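Local coordinates for intimin adherence protein (Escherichia coli O157:H7, PDB 3NCX) that probably anchors the bacterium to host cells by binding the translocated intimin receptor Tir through its C-terminal lectin-like domain, at residues 112-124 with 179-189. The protein carries 1 engineered substitution. Sequence-based numbering, arbitrary orientation.
Sequences ICKNLLPSTQTVL and NTPNVYAVCVE
Cys113, where the chain leaves helix 106-112, lies against Cys187 of the C-terminal strand 184-188 with CA atoms 4.9 Å apart, and beyond it the loop runs on past the strand to Leu116. There Val188 N donates to Leu116 O at 2.8 Å, with an N-H...O angle of 159°. The two cysteines are joined by a disulfide, SG to SG 2.0 Å, with a torsion of -87° about the sulfur-sulfur bond. In both residues SG stands anti to the carbonyl carbon, which places it beside the backbone N, where the two sulfurs meet. Farther along, Val188 CG2 rests against Pro118, 3.6 Å from its CB, while Val123 CG1 meets the same methyl tip to tip at 4.0 Å. Leu124 CD2 reaches Val186 CG1 at 4.1 Å, and Ala148 of strand 147-149 touches both of these side chains. At the C terminus, the Leu116 and Glu189 side chains cross at about a right angle, CD1 of Leu116 4.1 Å from CG of Glu189. The carboxylate of Glu189 forms a salt bridge with Lys99 through OE1, while OE2 lies 2.7 Å from a water oxygen that also approaches Cys113 O. The disulfide thus ties the end of a helix, closed by a Schellman motif at Lys114, to the last strand, an arrangement characteristic of the C-type lectin-like fold of intimin's C-terminal domain.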
loop_
_atom_site.group_PDB
_atom_site.type_symbol
_atom_site.label_atom_id
_atom_site.label_comp_id
_atom_site.label_asym_id
_atom_site.label_seq_id
_atom_site.Cartn_x
_atom_site.Cartn_y
_atom_site.Cartn_z
ATOM N N ILE A 112 19.658 -5.508 5.862
ATOM C CA ILE A 112 18.678 -5.872 4.846
ATOM C C ILE A 112 18.005 -4.633 4.267
ATOM O O ILE A 112 17.907 -4.476 3.050
ATOM C CB ILE A 112 17.598 -6.807 5.414
ATOM C CG1 ILE A 112 18.196 -8.177 5.733
ATOM C CG2 ILE A 112 16.444 -6.943 4.433
ATOM C CD1 ILE A 112 17.209 -9.145 6.336
ATOM N N CYS A 113 17.548 -3.751 5.148
ATOM C CA CYS A 113 16.882 -2.526 4.723
ATOM C C CYS A 113 17.881 -1.400 4.488
ATOM O O CYS A 113 17.506 -0.228 4.441
ATOM C CB CYS A 113 15.838 -2.096 5.756
ATOM S SG CYS A 113 14.425 -3.216 5.901
ATOM N N LYS A 114 19.151 -1.760 4.338
ATOM C CA LYS A 114 20.202 -0.776 4.112
ATOM C C LYS A 114 20.016 0.441 5.014
ATOM O O LYS A 114 20.074 1.582 4.558
ATOM C CB LYS A 114 20.238 -0.350 2.642
ATOM C CG LYS A 114 20.706 -1.445 1.694
ATOM C CD LYS A 114 20.928 -0.906 0.288
ATOM C CE LYS A 114 21.502 -1.975 -0.629
ATOM N NZ LYS A 114 21.804 -1.444 -1.988
ATOM N N ASN A 115 19.784 0.177 6.297
ATOM C CA ASN A 115 19.604 1.227 7.293
ATOM C C ASN A 115 18.465 2.185 6.959
ATOM O O ASN A 115 18.599 3.399 7.104
ATOM C CB ASN A 115 20.910 1.995 7.502
ATOM C CG ASN A 115 22.006 1.126 8.088
ATOM O OD1 ASN A 115 22.284 1.185 9.284
ATOM N ND2 ASN A 115 22.630 0.309 7.247
ATOM N N LEU A 116 17.343 1.628 6.512
ATOM C CA LEU A 116 16.156 2.422 6.217
ATOM C C LEU A 116 14.945 1.929 7.004
ATOM O O LEU A 116 13.813 1.989 6.523
ATOM C CB LEU A 116 15.852 2.417 4.716
ATOM C CG LEU A 116 16.848 3.165 3.830
ATOM C CD1 LEU A 116 16.344 3.227 2.395
ATOM C CD2 LEU A 116 17.093 4.565 4.375
ATOM N N LEU A 117 15.192 1.436 8.212
ATOM C CA LEU A 117 14.117 1.032 9.106
ATOM C C LEU A 117 13.282 2.250 9.481
ATOM O O LEU A 117 13.796 3.367 9.515
ATOM C CB LEU A 117 14.689 0.384 10.367
ATOM C CG LEU A 117 15.559 -0.858 10.169
ATOM C CD1 LEU A 117 16.162 -1.299 11.494
ATOM C CD2 LEU A 117 14.760 -1.987 9.533
ATOM N N PRO A 118 11.987 2.040 9.761
ATOM C CA PRO A 118 11.115 3.159 10.133
ATOM C C PRO A 118 11.704 3.963 11.288
ATOM O O PRO A 118 12.133 3.385 12.286
ATOM C CB PRO A 118 9.807 2.470 10.551
ATOM C CG PRO A 118 10.153 1.025 10.735
ATOM C CD PRO A 118 11.276 0.753 9.792
ATOM N N SER A 119 11.730 5.283 11.141
ATOM C CA SER A 119 12.354 6.155 12.129
ATOM C C SER A 119 11.591 6.174 13.451
ATOM O O SER A 119 12.190 6.292 14.518
ATOM C CB SER A 119 12.488 7.577 11.578
ATOM O OG SER A 119 11.216 8.139 11.302
ATOM N N THR A 120 10.268 6.065 13.372
ATOM C CA THR A 120 9.421 6.055 14.562
ATOM C C THR A 120 8.219 5.137 14.379
ATOM O O THR A 120 8.005 4.583 13.301
ATOM C CB THR A 120 8.914 7.467 14.921
ATOM O OG1 THR A 120 8.296 8.065 13.774
ATOM C CG2 THR A 120 10.061 8.349 15.387
ATOM N N GLN A 121 7.438 4.979 15.442
ATOM C CA GLN A 121 6.239 4.153 15.394
ATOM C C GLN A 121 5.181 4.786 14.497
ATOM O O GLN A 121 4.359 4.092 13.900
ATOM C CB GLN A 121 5.678 3.947 16.801
ATOM C CG GLN A 121 4.328 3.255 16.827
ATOM C CD GLN A 121 3.821 3.022 18.234
ATOM O OE1 GLN A 121 4.538 2.500 19.089
ATOM N NE2 GLN A 121 2.578 3.414 18.486
ATOM N N THR A 122 5.210 6.112 14.408
ATOM C CA THR A 122 4.255 6.849 13.594
ATOM C C THR A 122 4.428 6.525 12.112
ATOM O O THR A 122 3.449 6.443 11.367
ATOM C CB THR A 122 4.383 8.367 13.816
ATOM O OG1 THR A 122 4.076 8.677 15.181
ATOM C CG2 THR A 122 3.430 9.122 12.911
ATOM N N VAL A 123 5.672 6.338 11.686
ATOM C CA VAL A 123 5.943 5.979 10.301
ATOM C C VAL A 123 5.121 4.755 9.911
ATOM O O VAL A 123 4.627 4.656 8.788
ATOM C CB VAL A 123 7.435 5.687 10.071
ATOM C CG1 VAL A 123 7.686 5.328 8.616
ATOM C CG2 VAL A 123 8.276 6.886 10.478
ATOM N N LEU A 124 4.962 3.834 10.857
ATOM C CA LEU A 124 4.233 2.594 10.612
ATOM C C LEU A 124 2.746 2.712 10.937
ATOM O O LEU A 124 1.900 2.224 10.187
ATOM C CB LEU A 124 4.853 1.446 11.411
ATOM C CG LEU A 124 6.276 1.037 11.026
ATOM C CD1 LEU A 124 6.853 0.069 12.048
ATOM C CD2 LEU A 124 6.297 0.427 9.634
ATOM N N ASN A 179 17.819 -9.723 19.266
ATOM C CA ASN A 179 17.830 -11.085 18.746
ATOM C C ASN A 179 16.541 -11.840 19.043
ATOM O O ASN A 179 16.571 -12.973 19.525
ATOM C CB ASN A 179 19.034 -11.858 19.285
ATOM C CG ASN A 179 20.350 -11.301 18.788
ATOM O OD1 ASN A 179 20.426 -10.736 17.696
ATOM N ND2 ASN A 179 21.397 -11.456 19.588
ATOM N N THR A 180 15.413 -11.204 18.749
ATOM C CA THR A 180 14.110 -11.830 18.916
ATOM C C THR A 180 13.596 -12.332 17.573
ATOM O O THR A 180 13.638 -11.609 16.580
ATOM C CB THR A 180 13.083 -10.846 19.513
ATOM O OG1 THR A 180 13.514 -10.434 20.815
ATOM C CG2 THR A 180 11.715 -11.500 19.622
ATOM N N PRO A 181 13.115 -13.583 17.537
ATOM C CA PRO A 181 12.544 -14.156 16.315
ATOM C C PRO A 181 11.142 -13.619 16.042
ATOM O O PRO A 181 10.591 -12.898 16.873
ATOM C CB PRO A 181 12.479 -15.650 16.633
ATOM C CG PRO A 181 12.313 -15.696 18.113
ATOM C CD PRO A 181 13.137 -14.556 18.644
ATOM N N ASN A 182 10.582 -13.968 14.888
ATOM C CA ASN A 182 9.219 -13.583 14.530
ATOM C C ASN A 182 9.030 -12.083 14.313
ATOM O O ASN A 182 7.925 -11.565 14.466
ATOM C CB ASN A 182 8.224 -14.092 15.577
ATOM C CG ASN A 182 8.267 -15.599 15.740
ATOM O OD1 ASN A 182 8.636 -16.110 16.798
ATOM N ND2 ASN A 182 7.887 -16.320 14.691
ATOM N N VAL A 183 10.103 -11.388 13.951
ATOM C CA VAL A 183 10.021 -9.957 13.674
ATOM C C VAL A 183 10.454 -9.655 12.244
ATOM O O VAL A 183 11.560 -10.009 11.834
ATOM C CB VAL A 183 10.882 -9.133 14.649
ATOM C CG1 VAL A 183 10.658 -7.650 14.416
ATOM C CG2 VAL A 183 10.559 -9.503 16.087
ATOM N N TYR A 184 9.578 -9.000 11.487
ATOM C CA TYR A 184 9.841 -8.708 10.082
ATOM C C TYR A 184 10.728 -7.484 9.891
ATOM O O TYR A 184 10.628 -6.509 10.637
ATOM C CB TYR A 184 8.529 -8.515 9.317
ATOM C CG TYR A 184 7.782 -9.800 9.058
ATOM C CD1 TYR A 184 6.909 -10.319 10.003
ATOM C CD2 TYR A 184 7.951 -10.496 7.869
ATOM C CE1 TYR A 184 6.225 -11.495 9.774
ATOM C CE2 TYR A 184 7.271 -11.673 7.631
ATOM C CZ TYR A 184 6.408 -12.168 8.586
ATOM O OH TYR A 184 5.726 -13.342 8.355
ATOM N N ALA A 185 11.594 -7.544 8.886
ATOM C CA ALA A 185 12.409 -6.397 8.512
ATOM C C ALA A 185 11.637 -5.525 7.530
ATOM O O ALA A 185 11.552 -5.841 6.343
ATOM C CB ALA A 185 13.723 -6.853 7.898
ATOM N N VAL A 186 11.065 -4.435 8.031
ATOM C CA VAL A 186 10.284 -3.534 7.193
ATOM C C VAL A 186 11.118 -2.343 6.734
ATOM O O VAL A 186 11.538 -1.512 7.541
ATOM C CB VAL A 186 9.012 -3.037 7.911
ATOM C CG1 VAL A 186 8.291 -2.007 7.060
ATOM C CG2 VAL A 186 8.090 -4.204 8.224
ATOM N N CYS A 187 11.356 -2.271 5.430
ATOM C CA CYS A 187 12.143 -1.192 4.856
ATOM C C CYS A 187 11.251 -0.015 4.490
ATOM O O CYS A 187 10.228 -0.179 3.824
ATOM C CB CYS A 187 12.901 -1.678 3.619
ATOM S SG CYS A 187 13.993 -3.092 3.917
ATOM N N VAL A 188 11.639 1.171 4.939
ATOM C CA VAL A 188 10.922 2.384 4.586
ATOM C C VAL A 188 11.673 3.099 3.475
ATOM O O VAL A 188 12.733 3.680 3.706
ATOM C CB VAL A 188 10.774 3.322 5.791
ATOM C CG1 VAL A 188 10.055 4.597 5.382
ATOM C CG2 VAL A 188 10.029 2.620 6.911
ATOM N N GLU A 189 11.124 3.043 2.267
ATOM C CA GLU A 189 11.783 3.622 1.105
ATOM C C GLU A 189 10.912 4.672 0.420
ATOM O O GLU A 189 11.276 5.846 0.359
ATOM C CB GLU A 189 12.169 2.521 0.115
ATOM C CG GLU A 189 13.020 1.420 0.731
ATOM C CD GLU A 189 13.471 0.386 -0.284
ATOM O OE1 GLU A 189 13.161 0.548 -1.483
ATOM O OE2 GLU A 189 14.137 -0.590 0.121
ATOM O OXT GLU A 189 9.827 4.377 -0.080
HETATM O O HOH W 1 16.303 -2.967 1.015
HETATM O O HOH W 2 16.299 -0.280 1.754
#